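Local coordinates for uncharacterized protein (PDB 4IRT), which is of unknown function but, as a BNR-repeat protein with a beta-propeller fold, is a putative neuraminidase, at residues 296-301 against 330-335. Residues are numbered along the deposited sequence; the frame is centred on the assembly and turned at random.
Sequences TDRQTP and FRDEER
Arg-298 and Asp-332 reach toward each other tip to tip and join in a side-on, two-nitrogen salt bridge. NE of Arg-298 gives its hydrogen to OD2 of Asp-332 at 2.8 Å, and NH2 reaches OD1 at 3.0 Å. Both oxygens lie in the guanidinium plane and are met on their syn sides, yet the two flat groups are turned 29° apart. A bend at chi3 (71°) turns NE aside from the line of the chain, toward OD2 of Asp-332. Aspartate suits its place because its short chain leaves OD1 near its own backbone: OD1 also accepts from N of Glu-334, an Asx turn, with this donor and NH2 on opposite faces of the carboxylate. A water links OD2 to OG1 of Thr-296.

Glu-334, longer and extended beyond CG, carries its carboxylate to the other backbone. Its OE2 takes three hydrogen bonds, from N of Gln-299 on the syn lone pair, from N of Thr-300, and from OG1 of Thr-300 on the anti side. OE2 also stands over one face of the Arg-298 guanidinium, 4.2 Å from NH2; no N-H points at it, so the opposite charges probably attract without a hydrogen bond. An alanine in place of Arg-298 would probably leave the buried Asp-332 carboxylate without its countercharge and open a gap beneath OE2 of Glu-334.

NH1 holds the guanidinium to O of Thr-300 and to O of Pro-278 at strand 278-285. The bonds to Asp-332 and Glu-334 then join the loop after strand 290-294 of one four-stranded antiparallel sheet to the loop between strands 325-330 and 340-344 of the next, consistent with adjacent propeller blades.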
ATOM      1  N   THR A 296      13.088  13.953   7.390  1.00 15.19           N
ATOM      2  CA  THR A 296      14.443  14.348   6.922  1.00 16.06           C
ATOM      3  C   THR A 296      14.495  15.852   6.681  1.00 15.36           C
ATOM      4  O   THR A 296      13.505  16.530   6.876  1.00 15.23           O
ATOM      5  CB  THR A 296      14.962  13.518   5.712  1.00 20.71           C
ATOM      6  OG1 THR A 296      14.228  13.834   4.546  1.00 19.04           O
ATOM      7  CG2 THR A 296      14.868  12.005   5.958  1.00 22.04           C
ATOM      8  N   ASP A 297      15.664  16.374   6.348  1.00 15.11           N
ATOM      9  CA  ASP A 297      15.818  17.788   6.058  1.00 18.12           C
ATOM     10  C   ASP A 297      16.308  17.901   4.623  1.00 16.03           C
ATOM     11  O   ASP A 297      17.469  18.208   4.361  1.00 15.40           O
ATOM     12  CB  ASP A 297      16.793  18.474   7.038  1.00 24.23           C
ATOM     13  CG  ASP A 297      16.874  19.996   6.818  1.00 27.67           C
ATOM     14  OD1 ASP A 297      15.886  20.620   6.338  1.00 26.38           O
ATOM     15  OD2 ASP A 297      17.936  20.590   7.125  1.00 32.64           O
ATOM     16  N   ARG A 298      15.419  17.594   3.694  1.00 15.52           N
ATOM     17  CA  ARG A 298      15.738  17.666   2.270  1.00 14.78           C
ATOM     18  C   ARG A 298      16.022  19.111   1.857  1.00 15.64           C
ATOM     19  O   ARG A 298      15.422  20.029   2.381  1.00 15.22           O
ATOM     20  CB  ARG A 298      14.563  17.134   1.436  1.00 14.44           C
ATOM     21  CG  ARG A 298      14.084  15.739   1.777  1.00 13.97           C
ATOM     22  CD  ARG A 298      12.997  15.255   0.825  1.00 13.67           C
ATOM     23  NE  ARG A 298      13.593  14.990  -0.485  1.00 12.61           N
ATOM     24  CZ  ARG A 298      13.520  15.776  -1.563  1.00 13.78           C
ATOM     25  NH1 ARG A 298      12.779  16.880  -1.590  1.00 13.54           N
ATOM     26  NH2 ARG A 298      14.179  15.420  -2.661  1.00 13.77           N
ATOM     27  N   GLN A 299      16.898  19.269   0.867  1.00 16.50           N
ATOM     28  CA  GLN A 299      17.325  20.551   0.313  1.00 19.37           C
ATOM     29  C   GLN A 299      16.805  20.842  -1.098  1.00 18.59           C
ATOM     30  O   GLN A 299      16.830  21.993  -1.539  1.00 20.11           O
ATOM     31  CB  GLN A 299      18.864  20.531   0.191  1.00 21.94           C
ATOM     32  CG  GLN A 299      19.588  20.366   1.511  1.00 25.74           C
ATOM     33  CD  GLN A 299      19.160  21.451   2.473  1.00 28.93           C
ATOM     34  OE1 GLN A 299      19.477  22.621   2.261  1.00 29.85           O
ATOM     35  NE2 GLN A 299      18.385  21.084   3.499  1.00 26.06           N
ATOM     36  N   THR A 300      16.421  19.801  -1.818  1.00 16.67           N
ATOM     37  CA  THR A 300      16.155  19.886  -3.249  1.00 19.37           C
ATOM     38  C   THR A 300      14.648  19.986  -3.516  1.00 17.22           C
ATOM     39  O   THR A 300      13.896  19.066  -3.196  1.00 16.34           O
ATOM     40  CB  THR A 300      16.717  18.653  -3.973  1.00 20.82           C
ATOM     41  OG1 THR A 300      18.057  18.446  -3.520  1.00 21.84           O
ATOM     42  CG2 THR A 300      16.702  18.823  -5.495  1.00 20.80           C
ATOM     43  N   PRO A 301      14.215  21.125  -4.073  1.00 15.70           N
ATOM     44  CA  PRO A 301      12.810  21.367  -4.343  1.00 14.76           C
ATOM     45  C   PRO A 301      12.268  20.542  -5.480  1.00 14.94           C
ATOM     46  O   PRO A 301      13.021  20.126  -6.363  1.00 15.34           O
ATOM     47  CB  PRO A 301      12.755  22.848  -4.725  1.00 14.99           C
ATOM     48  CG  PRO A 301      14.129  23.175  -5.216  1.00 16.49           C
ATOM     49  CD  PRO A 301      15.043  22.315  -4.376  1.00 16.95           C
ATOM     50  N   PHE A 330      11.954   4.699   2.370  1.00  8.19           N
ATOM     51  CA  PHE A 330      11.788   5.660   1.316  1.00  8.41           C
ATOM     52  C   PHE A 330      12.863   5.537   0.223  1.00  8.91           C
ATOM     53  O   PHE A 330      13.669   4.622   0.239  1.00  8.67           O
ATOM     54  CB  PHE A 330      11.742   7.065   1.898  1.00  9.02           C
ATOM     55  CG  PHE A 330      13.044   7.572   2.437  1.00 10.38           C
ATOM     56  CD1 PHE A 330      13.488   7.207   3.706  1.00 10.65           C
ATOM     57  CD2 PHE A 330      13.801   8.500   1.712  1.00 11.07           C
ATOM     58  CE1 PHE A 330      14.646   7.751   4.235  1.00 11.50           C
ATOM     59  CE2 PHE A 330      14.975   9.011   2.230  1.00 11.68           C
ATOM     60  CZ  PHE A 330      15.412   8.620   3.487  1.00 11.77           C
ATOM     61  N   ARG A 331      12.793   6.433  -0.748  1.00  8.70           N
ATOM     62  CA  ARG A 331      13.788   6.492  -1.828  1.00  8.99           C
ATOM     63  C   ARG A 331      13.841   7.935  -2.267  1.00  9.22           C
ATOM     64  O   ARG A 331      12.799   8.548  -2.524  1.00 10.54           O
ATOM     65  CB  ARG A 331      13.368   5.537  -2.942  1.00  9.04           C
ATOM     66  CG  ARG A 331      14.145   5.616  -4.263  1.00  9.69           C
ATOM     67  CD  ARG A 331      13.622   6.687  -5.200  1.00 10.06           C
ATOM     68  NE  ARG A 331      12.287   6.360  -5.662  1.00  9.59           N
ATOM     69  CZ  ARG A 331      11.457   7.190  -6.284  1.00  9.58           C
ATOM     70  NH1 ARG A 331      11.769   8.467  -6.521  1.00 10.18           N
ATOM     71  NH2 ARG A 331      10.300   6.717  -6.695  1.00  9.67           N
ATOM     72  N   ASP A 332      15.049   8.468  -2.422  1.00  9.82           N
ATOM     73  CA  ASP A 332      15.228   9.906  -2.665  1.00 11.05           C
ATOM     74  C   ASP A 332      16.364  10.135  -3.658  1.00 11.51           C
ATOM     75  O   ASP A 332      17.475   9.639  -3.465  1.00 10.45           O
ATOM     76  CB  ASP A 332      15.507  10.588  -1.311  1.00 11.92           C
ATOM     77  CG  ASP A 332      15.392  12.131  -1.340  1.00 13.28           C
ATOM     78  OD1 ASP A 332      15.615  12.790  -2.385  1.00 12.70           O
ATOM     79  OD2 ASP A 332      15.134  12.680  -0.232  1.00 13.31           O
ATOM     80  N   GLU A 333      16.089  10.903  -4.711  1.00 14.01           N
ATOM     81  CA  GLU A 333      17.151  11.355  -5.631  1.00 18.07           C
ATOM     82  C   GLU A 333      18.338  12.004  -4.916  1.00 18.33           C
ATOM     83  O   GLU A 333      19.494  11.861  -5.359  1.00 17.06           O
ATOM     84  CB  GLU A 333      16.623  12.351  -6.656  1.00 24.05           C
ATOM     85  CG  GLU A 333      15.941  11.693  -7.841  1.00 32.67           C
ATOM     86  CD  GLU A 333      15.708  12.650  -9.013  1.00 44.06           C
ATOM     87  OE1 GLU A 333      16.251  13.785  -9.009  1.00 39.08           O
ATOM     88  OE2 GLU A 333      14.961  12.253  -9.931  1.00 42.92           O
ATOM     89  N   GLU A 334      18.072  12.690  -3.813  1.00 18.24           N
ATOM     90  CA  GLU A 334      19.151  13.272  -2.999  1.00 20.25           C
ATOM     91  C   GLU A 334      20.121  12.245  -2.450  1.00 19.43           C
ATOM     92  O   GLU A 334      21.223  12.611  -2.058  1.00 18.85           O
ATOM     93  CB  GLU A 334      18.600  14.037  -1.773  1.00 24.37           C
ATOM     94  CG  GLU A 334      18.061  15.404  -2.108  1.00 27.48           C
ATOM     95  CD  GLU A 334      17.885  16.308  -0.888  1.00 26.52           C
ATOM     96  OE1 GLU A 334      18.120  15.898   0.264  1.00 28.63           O
ATOM     97  OE2 GLU A 334      17.506  17.449  -1.098  1.00 26.37           O
ATOM     98  N   ARG A 335      19.664  10.997  -2.298  1.00 16.86           N
ATOM     99  CA  ARG A 335      20.507   9.906  -1.824  1.00 16.18           C
ATOM    100  C   ARG A 335      20.832   8.924  -2.945  1.00 16.27           C
ATOM    101  O   ARG A 335      21.102   7.761  -2.693  1.00 17.20           O
ATOM    102  CB  ARG A 335      19.814   9.176  -0.678  1.00 15.28           C
ATOM    103  CG  ARG A 335      19.503  10.096   0.507  1.00 15.38           C
ATOM    104  CD  ARG A 335      19.089   9.323   1.772  1.00 15.81           C
ATOM    105  NE  ARG A 335      20.177   8.521   2.300  1.00 16.33           N
ATOM    106  CZ  ARG A 335      21.087   8.931   3.170  1.00 20.34           C
ATOM    107  NH1 ARG A 335      21.075  10.178   3.637  1.00 21.98           N
ATOM    108  NH2 ARG A 335      22.039   8.105   3.558  1.00 21.63           N
TER
HETATM  109  O   HOH W   1      15.598  12.525   2.438  1.00 29.03           O